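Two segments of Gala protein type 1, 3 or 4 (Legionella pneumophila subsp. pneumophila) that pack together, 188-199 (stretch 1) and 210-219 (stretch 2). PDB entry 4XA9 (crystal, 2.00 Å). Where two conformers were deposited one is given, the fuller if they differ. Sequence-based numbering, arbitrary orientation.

Stretch 1 188-199: LTLLILGKNAIT
Stretch 2 (210-219) TSLSTLHLGS

Stretches 188-199 and 210-219 run side by side in the same direction, and their short strands, 190-192 and 214-216, form a parallel pair whose axes lie 4.8 Å apart at 3°. The register sets L190 opposite T214, L191 opposite L215 and I192 opposite H216, with CA-CA distances of 4.6, 5.0 and 4.5 Å. Beyond the strands the chains stay in step, G194 CA lying 4.6 Å from G218 CA and K195 CA 4.8 Å from S219 CA. The contact buries 738 Å² in all, and L191, H216 and T189 cover the most surface.

L191, extended at phi/psi -138/127, is bound to the neighbouring strand through both backbone polar groups. Its N donates to T214 O (3.1 Å) and its O accepts from H216 N (2.9 Å), so the two bonds straddle L215, as a parallel bridge requires. The same L191 O lies 3.3 Å from L215 CA in a CA-H...O contact. The L191 side chain (chi1 t, chi2 p) shares a face of the sheet with that of L215, which has the same rotamer (t, p; phi/psi -142/115). L191 CB packs 3.6 Å from L212 CD2 and 4.2 Å from L215 CD1, while L212 (m, t; -62/136) also brings CD2 to 3.9 Å from L188 CB.

H216 (phi/psi -109/119) continues the ladder: its O accepts from L193 N at 2.8 Å with a nearly straight N-H...O angle of 175°, and lies 3.6 Å from I192 CA. Its side chain (chi1 m, chi2 -169°) projects from the face that also carries L190, I192 and T214. There I192 (m, t; -123/120) places CD1 3.7 Å from H216 ND1, oblique to the ring, whose two nitrogens are hydrogen-bonded elsewhere in the structure. On this face, too, L190 CG (t, t; -138/126) approaches T214 CB (chi1 m; -125/130) to 3.7 Å.

T189, just before the first strand, has phi/psi -108/-18 and chi1 p; its CA-to-CB bond points away from stretch 2, so the contact falls to its backbone. T189 O accepts from two successive amides, S213 N (2.9 Å) and T214 N (3.0 Å). A water bridges S213 OG and T214 OG1, 2.7 Å from each, and donates a weak 3.5 Å bond to T189 O. One residue earlier, S211 OG (chi1 p) donates to L188 O at 2.7 Å.

Past the strands, L193 (m, t; -135/51) and L217 (m, t; -128/33) leave the extended conformation. L217 CD2 packs 3.8 Å from L193 CB and 3.9 Å from I198 CD1, so that the three side chains meet in one apolar cluster. K195 N then donates to G218 O (2.9 Å), which also lies 3.2 Å from G194 CA. K195 (62/37) and S219 (51/47) both adopt positive phi, with K195 CD 3.8 Å from S219 CB. A second water closes this end, donating to N196 O (2.7 Å) and S219 O (3.1 Å).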

# COMPACT_ATOMS: atom_id res chain seq x y z
N LEU A 188 -16.01 14.12 -12.08
CA LEU A 188 -14.67 13.64 -11.73
C LEU A 188 -13.58 14.27 -12.61
O LEU A 188 -13.68 14.26 -13.83
CB LEU A 188 -14.59 12.12 -11.85
CG LEU A 188 -15.42 11.28 -10.87
CD1 LEU A 188 -15.30 9.81 -11.26
CD2 LEU A 188 -14.93 11.50 -9.44
N THR A 189 -12.55 14.80 -11.96
CA THR A 189 -11.40 15.35 -12.67
C THR A 189 -10.19 14.45 -12.52
O THR A 189 -9.24 14.53 -13.29
CB THR A 189 -11.05 16.76 -12.17
OG1 THR A 189 -10.70 16.69 -10.78
CG2 THR A 189 -12.22 17.71 -12.35
N LEU A 190 -10.23 13.58 -11.52
CA LEU A 190 -9.17 12.62 -11.27
C LEU A 190 -9.80 11.29 -10.90
O LEU A 190 -10.63 11.21 -10.00
CB LEU A 190 -8.23 13.12 -10.15
CG LEU A 190 -6.93 12.37 -9.87
CD1 LEU A 190 -5.88 13.29 -9.28
CD2 LEU A 190 -7.18 11.23 -8.93
N LEU A 191 -9.43 10.24 -11.62
CA LEU A 191 -9.96 8.91 -11.36
C LEU A 191 -8.84 7.88 -11.45
O LEU A 191 -8.11 7.83 -12.43
CB LEU A 191 -11.10 8.58 -12.34
CG LEU A 191 -11.79 7.21 -12.27
CD1 LEU A 191 -12.43 6.97 -10.91
CD2 LEU A 191 -12.82 7.11 -13.39
N ILE A 192 -8.70 7.09 -10.40
CA ILE A 192 -7.68 6.05 -10.37
C ILE A 192 -8.34 4.71 -10.13
O ILE A 192 -9.02 4.52 -9.11
CB ILE A 192 -6.63 6.34 -9.28
CG1 ILE A 192 -5.90 7.65 -9.59
CG2 ILE A 192 -5.65 5.17 -9.16
CD1 ILE A 192 -4.78 8.01 -8.61
N LEU A 193 -8.16 3.80 -11.08
CA LEU A 193 -8.79 2.48 -11.04
C LEU A 193 -7.79 1.39 -11.40
O LEU A 193 -8.07 0.54 -12.25
CB LEU A 193 -9.98 2.42 -12.00
CG LEU A 193 -11.22 3.24 -11.63
CD1 LEU A 193 -12.21 3.29 -12.78
CD2 LEU A 193 -11.88 2.66 -10.38
N GLY A 194 -6.66 1.39 -10.76
CA GLY A 194 -5.64 0.41 -10.97
C GLY A 194 -5.96 -0.94 -10.35
O GLY A 194 -6.73 -1.04 -9.46
N LYS A 195 -5.32 -1.93 -10.94
CA LYS A 195 -5.41 -3.31 -10.28
C LYS A 195 -6.86 -3.86 -10.20
O LYS A 195 -7.28 -4.37 -9.16
CB LYS A 195 -4.72 -3.36 -9.00
CG LYS A 195 -4.14 -4.67 -8.55
CD LYS A 195 -2.91 -5.04 -9.30
CE LYS A 195 -2.27 -6.24 -8.69
NZ LYS A 195 -1.07 -5.81 -7.93
N ASN A 196 -7.69 -3.63 -11.19
CA ASN A 196 -9.05 -4.08 -11.21
C ASN A 196 -9.21 -5.08 -12.39
O ASN A 196 -8.29 -5.68 -12.76
CB ASN A 196 -10.02 -2.92 -11.30
CG ASN A 196 -10.24 -2.23 -9.97
OD1 ASN A 196 -10.48 -2.86 -8.98
ND2 ASN A 196 -10.12 -0.94 -9.96
N ALA A 197 -10.39 -5.22 -12.95
CA ALA A 197 -10.59 -6.12 -14.09
C ALA A 197 -11.12 -5.36 -15.29
O ALA A 197 -12.02 -5.82 -15.98
CB ALA A 197 -11.55 -7.25 -13.73
N ILE A 198 -10.56 -4.19 -15.54
CA ILE A 198 -11.05 -3.32 -16.61
C ILE A 198 -10.40 -3.67 -17.94
O ILE A 198 -9.19 -3.92 -18.01
CB ILE A 198 -10.81 -1.85 -16.24
CG1 ILE A 198 -11.54 -1.53 -14.93
CG2 ILE A 198 -11.26 -0.91 -17.34
CD1 ILE A 198 -11.33 -0.14 -14.43
N THR A 199 -11.19 -3.70 -19.01
CA THR A 199 -10.66 -4.09 -20.32
C THR A 199 -10.79 -2.97 -21.34
O THR A 199 -11.15 -1.84 -20.99
CB THR A 199 -11.37 -5.34 -20.89
OG1 THR A 199 -12.70 -5.00 -21.30
CG2 THR A 199 -11.42 -6.45 -19.84
N THR A 210 -15.50 13.98 -20.75
CA THR A 210 -15.09 15.37 -20.94
C THR A 210 -14.62 16.06 -19.66
O THR A 210 -14.23 17.22 -19.69
CB THR A 210 -16.23 16.21 -21.54
OG1 THR A 210 -17.37 16.15 -20.67
CG2 THR A 210 -16.61 15.70 -22.93
N SER A 211 -14.64 15.34 -18.54
CA SER A 211 -14.33 15.95 -17.25
C SER A 211 -12.93 15.59 -16.75
O SER A 211 -12.22 16.44 -16.20
CB SER A 211 -15.37 15.54 -16.21
OG SER A 211 -15.32 14.14 -15.95
N LEU A 212 -12.53 14.34 -16.94
CA LEU A 212 -11.24 13.86 -16.44
C LEU A 212 -10.02 14.57 -17.04
O LEU A 212 -9.95 14.78 -18.25
CB LEU A 212 -11.11 12.36 -16.71
CG LEU A 212 -12.05 11.43 -15.97
CD1 LEU A 212 -11.88 10.01 -16.51
CD2 LEU A 212 -11.79 11.46 -14.45
N SER A 213 -9.06 14.92 -16.18
CA SER A 213 -7.74 15.35 -16.65
C SER A 213 -6.66 14.40 -16.13
O SER A 213 -5.53 14.39 -16.63
CB SER A 213 -7.44 16.79 -16.22
OG SER A 213 -7.37 16.91 -14.81
N THR A 214 -7.01 13.60 -15.14
CA THR A 214 -6.15 12.51 -14.69
C THR A 214 -6.91 11.19 -14.72
O THR A 214 -8.03 11.09 -14.20
CB THR A 214 -5.61 12.74 -13.27
OG1 THR A 214 -4.80 13.93 -13.25
CG2 THR A 214 -4.77 11.55 -12.81
N LEU A 215 -6.32 10.17 -15.34
CA LEU A 215 -6.92 8.83 -15.37
C LEU A 215 -5.84 7.76 -15.25
O LEU A 215 -4.98 7.63 -16.12
CB LEU A 215 -7.72 8.64 -16.67
CG LEU A 215 -8.38 7.27 -16.93
CD1 LEU A 215 -9.35 6.90 -15.82
CD2 LEU A 215 -9.09 7.25 -18.29
N HIS A 216 -5.87 7.01 -14.15
CA HIS A 216 -4.93 5.91 -13.93
C HIS A 216 -5.64 4.57 -14.04
O HIS A 216 -6.56 4.28 -13.27
CB HIS A 216 -4.26 6.03 -12.56
CG HIS A 216 -3.32 7.18 -12.43
ND1 HIS A 216 -2.46 7.33 -11.36
CD2 HIS A 216 -3.10 8.25 -13.23
CE1 HIS A 216 -1.75 8.44 -11.51
NE2 HIS A 216 -2.12 9.01 -12.64
N LEU A 217 -5.21 3.76 -15.00
CA LEU A 217 -5.82 2.46 -15.24
C LEU A 217 -4.76 1.36 -15.27
O LEU A 217 -4.90 0.38 -16.01
CB LEU A 217 -6.61 2.46 -16.55
CG LEU A 217 -7.90 3.28 -16.56
CD1 LEU A 217 -8.47 3.40 -17.98
CD2 LEU A 217 -8.92 2.63 -15.64
N GLY A 218 -3.71 1.53 -14.49
CA GLY A 218 -2.62 0.56 -14.46
C GLY A 218 -3.04 -0.83 -14.04
O GLY A 218 -4.04 -1.00 -13.33
N SER A 219 -2.29 -1.83 -14.49
CA SER A 219 -2.48 -3.22 -14.07
C SER A 219 -3.92 -3.69 -14.20
O SER A 219 -4.48 -4.27 -13.27
CB SER A 219 -2.01 -3.41 -12.63
OG SER A 219 -0.62 -3.16 -12.54
O HOH W 1 -6.28 16.08 -12.43
O HOH W 2 -5.96 -6.42 -11.67